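Local coordinates for Lmo0135 protein (Listeria monocytogenes EGD-e, PDB 5ISU) that probably captures peptides outside the cell, as the substrate-binding protein of an ABC transporter, and hands them over for uptake, at residues Tyr298-Ser304 with Pro464-Asn469; Asn404-Ala408 with Arg445-Tyr449. One frame throughout, in Å; residues are numbered along the deposited sequence.

Overall arrangement
Both contacts belong to one lobe of a bilobal, family 5 solute-binding fold. Interaction 1 adds the short strand 299-301 to the long strand 462-475, a member of the lobe's mixed sheet. Interaction 2 fixes the turn 404-408, in the loop after strand 395-400 of that same sheet, against helix 442-458. That helix is followed in the chain by strand 462-475; both segments of interaction 2 lie between those of interaction 1, nested inside the loop it closes. Their centres lie about 19 Å apart and their nearest atoms about 7 Å, without touching. Gln453 of the helix links them: it hydrogen-bonds Ser304 of interaction 1 and the carbonyl of Tyr449 in interaction 2.

Interaction 1: residues Tyr298-Ser304 with Pro464-Asn469; sequences YAKPASS and PISYDN
A short antiparallel edge pairing in the mixed sheet joins strand 299-301 to strand 464-469, with axes 4.5 Å apart at closest and N-to-C directions 148° apart. Ala299 opposes Asp468 as a non-hydrogen-bonded pair, CA to CA 4.2 Å; Lys300 opposes Tyr467 as a hydrogen-bonded pair, Lys300 N to Tyr467 O 3.0 Å and Tyr467 N to Lys300 O 2.9 Å. Asn469 N to Tyr298 O (2.9 Å) and Ala302 N to Ile465 O (3.0 Å) extend the ladder. Ile465, at phi/psi -89/-61, forms with Ser466 a classic bulge opposite Ser259 of strand 248-263. Tyr467, chi1 m, lays its ring along 300-304: Ala302 CB sits over one face, 3.6 Å from the centroid, a CH-pi contact, and touches Pro464 CB at 3.8 Å. Ser466 OG donates to Asp468 OD1 (2.6 Å), while Asp468 OD2 salt-bridges Arg257. Accepting from Ser303 N (3.1 Å) and donating to Ser304 O (2.7 Å), Tyr467 OH satisfies backbone polar groups where the strand ladder has ended.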
loop_
_atom_site.group_PDB
_atom_site.type_symbol
_atom_site.label_atom_id
_atom_site.label_comp_id
_atom_site.label_asym_id
_atom_site.label_seq_id
_atom_site.Cartn_x
_atom_site.Cartn_y
_atom_site.Cartn_z
ATOM N N TYR A 298 11.285 5.672 -13.004
ATOM C CA TYR A 298 9.984 5.254 -12.476
ATOM C C TYR A 298 9.941 3.912 -11.767
ATOM O O TYR A 298 8.909 3.539 -11.198
ATOM C CB TYR A 298 8.970 5.301 -13.609
ATOM C CG TYR A 298 9.016 6.633 -14.340
ATOM C CD1 TYR A 298 8.679 7.820 -13.689
ATOM C CD2 TYR A 298 9.395 6.707 -15.683
ATOM C CE1 TYR A 298 8.726 9.044 -14.354
ATOM C CE2 TYR A 298 9.443 7.923 -16.356
ATOM C CZ TYR A 298 9.109 9.085 -15.693
ATOM O OH TYR A 298 9.163 10.287 -16.367
ATOM N N ALA A 299 11.053 3.191 -11.798
ATOM C CA ALA A 299 11.150 1.906 -11.129
ATOM C C ALA A 299 12.606 1.470 -11.044
ATOM O O ALA A 299 13.408 1.831 -11.899
ATOM C CB ALA A 299 10.325 0.850 -11.858
ATOM N N LYS A 300 12.945 0.753 -9.977
ATOM C CA LYS A 300 14.279 0.202 -9.820
ATOM C C LYS A 300 14.132 -1.336 -9.740
ATOM O O LYS A 300 13.137 -1.832 -9.208
ATOM C CB LYS A 300 14.998 0.772 -8.594
ATOM C CG LYS A 300 14.396 0.376 -7.245
ATOM C CD LYS A 300 15.063 1.095 -6.066
ATOM C CE LYS A 300 16.499 0.641 -5.863
ATOM N NZ LYS A 300 17.136 1.320 -4.703
ATOM N N PRO A 301 15.112 -2.086 -10.287
ATOM C CA PRO A 301 15.076 -3.541 -10.267
ATOM C C PRO A 301 14.854 -4.138 -8.879
ATOM O O PRO A 301 15.525 -3.760 -7.942
ATOM C CB PRO A 301 16.467 -3.935 -10.765
ATOM C CG PRO A 301 16.944 -2.760 -11.557
ATOM C CD PRO A 301 16.366 -1.569 -10.884
ATOM N N ALA A 302 13.906 -5.057 -8.762
ATOM C CA ALA A 302 13.641 -5.720 -7.491
ATOM C C ALA A 302 14.575 -6.933 -7.291
ATOM O O ALA A 302 15.283 -7.383 -8.215
ATOM C CB ALA A 302 12.179 -6.151 -7.413
ATOM N N SER A 303 14.548 -7.455 -6.076
ATOM C CA SER A 303 15.349 -8.609 -5.672
ATOM C C SER A 303 14.499 -9.453 -4.708
ATOM O O SER A 303 13.998 -10.531 -5.073
ATOM C CB SER A 303 16.680 -8.139 -5.048
ATOM O OG SER A 303 16.469 -7.161 -4.034
ATOM N N SER A 304 14.305 -8.939 -3.502
ATOM C CA SER A 304 13.475 -9.594 -2.513
ATOM C C SER A 304 11.993 -9.452 -2.832
ATOM O O SER A 304 11.596 -8.532 -3.557
ATOM C CB SER A 304 13.707 -8.962 -1.160
ATOM O OG SER A 304 12.806 -9.511 -0.223
ATOM N N PRO A 464 10.092 -11.209 -8.806
ATOM C CA PRO A 464 9.966 -9.773 -8.465
ATOM C C PRO A 464 10.586 -8.942 -9.574
ATOM O O PRO A 464 11.748 -9.117 -9.875
ATOM C CB PRO A 464 10.763 -9.625 -7.163
ATOM C CG PRO A 464 11.068 -11.027 -6.706
ATOM C CD PRO A 464 11.030 -11.907 -7.912
ATOM N N ILE A 465 9.804 -8.062 -10.192
ATOM C CA ILE A 465 10.298 -7.275 -11.302
ATOM C C ILE A 465 10.924 -5.967 -10.848
ATOM O O ILE A 465 12.095 -5.722 -11.095
ATOM C CB ILE A 465 9.171 -6.955 -12.300
ATOM C CG1 ILE A 465 8.556 -8.239 -12.863
ATOM C CG2 ILE A 465 9.702 -6.090 -13.436
ATOM C CD1 ILE A 465 7.292 -7.996 -13.668
ATOM N N SER A 466 10.135 -5.119 -10.205
ATOM C CA SER A 466 10.629 -3.809 -9.791
ATOM C C SER A 466 9.924 -3.191 -8.603
ATOM O O SER A 466 8.787 -3.551 -8.302
ATOM C CB SER A 466 10.509 -2.843 -10.971
ATOM O OG SER A 466 9.168 -2.752 -11.456
ATOM N N TYR A 467 10.641 -2.315 -7.898
ATOM C CA TYR A 467 10.057 -1.531 -6.842
ATOM C C TYR A 467 9.740 -0.245 -7.567
ATOM O O TYR A 467 10.647 0.438 -8.070
ATOM C CB TYR A 467 11.005 -1.303 -5.661
ATOM C CG TYR A 467 11.567 -2.595 -5.129
ATOM C CD1 TYR A 467 10.714 -3.648 -4.790
ATOM C CD2 TYR A 467 12.932 -2.770 -4.948
ATOM C CE1 TYR A 467 11.199 -4.845 -4.317
ATOM C CE2 TYR A 467 13.432 -3.969 -4.461
ATOM C CZ TYR A 467 12.550 -5.011 -4.154
ATOM O OH TYR A 467 13.003 -6.233 -3.678
ATOM N N ASP A 468 8.448 0.055 -7.657
ATOM C CA ASP A 468 7.952 1.192 -8.427
ATOM C C ASP A 468 7.852 2.546 -7.715
ATOM O O ASP A 468 7.670 2.629 -6.508
ATOM C CB ASP A 468 6.590 0.818 -9.003
ATOM C CG ASP A 468 6.672 -0.297 -10.034
ATOM O OD1 ASP A 468 7.781 -0.834 -10.292
ATOM O OD2 ASP A 468 5.609 -0.629 -10.605
ATOM N N ASN A 469 7.982 3.609 -8.492
ATOM C CA ASN A 469 7.849 4.971 -7.960
ATOM C C ASN A 469 6.542 5.546 -8.463
ATOM O O ASN A 469 6.017 5.102 -9.458
ATOM C CB ASN A 469 8.997 5.874 -8.422
ATOM C CG ASN A 469 10.350 5.394 -7.948
ATOM O OD1 ASN A 469 10.488 4.844 -6.854
ATOM N ND2 ASN A 469 11.361 5.595 -8.778
#

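Interaction 2: residues Asn404-Ala408 with Arg445-Tyr449; sequences NDPDA and RQEIY
A single carboxylate, that of Asp405, both shapes its own turn and takes an arginine from a helix across the gap. Asp405 (chi1 t) accepts from Asp407 N at OD1, 2.7 Å, closing an Asx turn that leads into the 3-10 segment beginning at Pro406; Ala408 N reaches back to Asp405 O at 3.3 Å. Opposite lies helical 445-449, where Arg445 and Tyr449, one turn apart, both point toward the turn. The Arg445 side chain is extended, t at chi1 to chi3, and meets the carboxylate in a bidentate salt bridge: NH1 to Asp405 OD2 2.8 Å, NH2 to Asp405 OD1 3.0 Å. In the lobe, this joins the loop after strand 395-400 to helix 442-458; Arg445 NE also donates to Gly436 O, at the end of helix 427-438. Arg445 NH2 further donates to Tyr449 OH, 3.2 Å. Tyr449, chi1 m, offers a ring face to Pro406, whose CG stands 3.5 Å from the centroid and 4° off the normal, a CH-pi contact; Pro406 CB is 3.6 Å from Tyr449 CD1. Water 1 accepts from Tyr449 OH (2.5 Å) and donates to Asp407 OD1 (2.7 Å), an oxygen that also salt-bridges Lys410.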
loop_
_atom_site.group_PDB
_atom_site.type_symbol
_atom_site.label_atom_id
_atom_site.label_comp_id
_atom_site.label_asym_id
_atom_site.label_seq_id
_atom_site.Cartn_x
_atom_site.Cartn_y
_atom_site.Cartn_z
ATOM N N ASN A 404 5.206 -1.755 6.500
ATOM C CA ASN A 404 6.535 -1.782 7.112
ATOM C C ASN A 404 6.964 -3.038 7.881
ATOM O O ASN A 404 8.136 -3.130 8.247
ATOM C CB ASN A 404 6.695 -0.543 8.035
ATOM C CG ASN A 404 6.610 0.777 7.275
ATOM O OD1 ASN A 404 6.758 0.824 6.046
ATOM N ND2 ASN A 404 6.373 1.862 8.007
ATOM N N ASP A 405 6.034 -3.955 8.169
ATOM C CA ASP A 405 6.361 -5.181 8.885
ATOM C C ASP A 405 6.110 -6.367 7.960
ATOM O O ASP A 405 5.025 -6.486 7.382
ATOM C CB ASP A 405 5.583 -5.321 10.207
ATOM C CG ASP A 405 6.079 -6.530 11.062
ATOM O OD1 ASP A 405 5.854 -7.713 10.660
ATOM O OD2 ASP A 405 6.685 -6.297 12.147
ATOM N N PRO A 406 7.108 -7.271 7.839
ATOM C CA PRO A 406 6.963 -8.413 6.933
ATOM C C PRO A 406 5.836 -9.386 7.292
ATOM O O PRO A 406 5.419 -10.158 6.447
ATOM C CB PRO A 406 8.336 -9.093 7.006
ATOM C CG PRO A 406 8.870 -8.716 8.355
ATOM C CD PRO A 406 8.376 -7.335 8.607
ATOM N N ASP A 407 5.332 -9.345 8.516
ATOM C CA ASP A 407 4.231 -10.260 8.906
ATOM C C ASP A 407 2.968 -10.033 8.054
ATOM O O ASP A 407 2.211 -10.966 7.803
ATOM C CB ASP A 407 3.875 -10.084 10.372
ATOM C CG ASP A 407 2.822 -11.086 10.849
ATOM O OD1 ASP A 407 3.085 -12.312 10.818
ATOM O OD2 ASP A 407 1.740 -10.646 11.294
ATOM N N ALA A 408 2.754 -8.805 7.584
ATOM C CA ALA A 408 1.575 -8.524 6.761
ATOM C C ALA A 408 1.589 -9.287 5.416
ATOM O O ALA A 408 0.537 -9.493 4.808
ATOM C CB ALA A 408 1.423 -7.011 6.525
ATOM N N ARG A 445 14.752 -12.294 14.921
ATOM C CA ARG A 445 13.629 -12.059 14.050
ATOM C C ARG A 445 14.183 -11.704 12.649
ATOM O O ARG A 445 13.613 -12.099 11.630
ATOM C CB ARG A 445 12.719 -10.967 14.637
ATOM C CG ARG A 445 11.314 -11.031 14.084
ATOM C CD ARG A 445 10.410 -9.855 14.425
ATOM N NE ARG A 445 9.131 -10.101 13.745
ATOM C CZ ARG A 445 8.280 -9.176 13.308
ATOM N NH1 ARG A 445 8.541 -7.873 13.438
ATOM N NH2 ARG A 445 7.170 -9.573 12.687
ATOM N N GLN A 446 15.319 -10.999 12.608
ATOM C CA GLN A 446 15.958 -10.669 11.335
ATOM C C GLN A 446 16.343 -11.955 10.590
ATOM O O GLN A 446 16.045 -12.088 9.405
ATOM C CB GLN A 446 17.200 -9.771 11.521
ATOM C CG GLN A 446 17.829 -9.304 10.201
ATOM C CD GLN A 446 19.077 -8.435 10.381
ATOM O OE1 GLN A 446 20.030 -8.529 9.599
ATOM N NE2 GLN A 446 19.091 -7.616 11.423
ATOM N N GLU A 447 16.971 -12.897 11.291
ATOM C CA GLU A 447 17.383 -14.174 10.682
ATOM C C GLU A 447 16.216 -14.965 10.085
ATOM O O GLU A 447 16.359 -15.564 9.030
ATOM C CB GLU A 447 18.157 -15.053 11.678
ATOM C CG GLU A 447 19.523 -14.493 12.038
ATOM C CD GLU A 447 20.348 -15.390 12.958
ATOM O OE1 GLU A 447 19.877 -16.474 13.386
ATOM O OE2 GLU A 447 21.499 -15.002 13.253
ATOM N N ILE A 448 15.061 -14.931 10.747
ATOM C CA ILE A 448 13.875 -15.650 10.274
ATOM C C ILE A 448 13.360 -15.068 8.956
ATOM O O ILE A 448 13.113 -15.813 8.003
ATOM C CB ILE A 448 12.747 -15.661 11.338
ATOM C CG1 ILE A 448 13.194 -16.490 12.542
ATOM C CG2 ILE A 448 11.463 -16.264 10.762
ATOM C CD1 ILE A 448 12.355 -16.291 13.788
ATOM N N TYR A 449 13.187 -13.754 8.889
ATOM C CA TYR A 449 12.704 -13.168 7.640
ATOM C C TYR A 449 13.758 -13.227 6.517
ATOM O O TYR A 449 13.399 -13.231 5.339
ATOM C CB TYR A 449 12.096 -11.785 7.851
ATOM C CG TYR A 449 10.805 -11.883 8.645
ATOM C CD1 TYR A 449 9.627 -12.321 8.045
ATOM C CD2 TYR A 449 10.773 -11.569 9.992
ATOM C CE1 TYR A 449 8.456 -12.449 8.776
ATOM C CE2 TYR A 449 9.611 -11.687 10.728
ATOM C CZ TYR A 449 8.456 -12.122 10.124
ATOM O OH TYR A 449 7.302 -12.195 10.878
HETATM O O HOH W 1 5.410 -13.529 10.010
#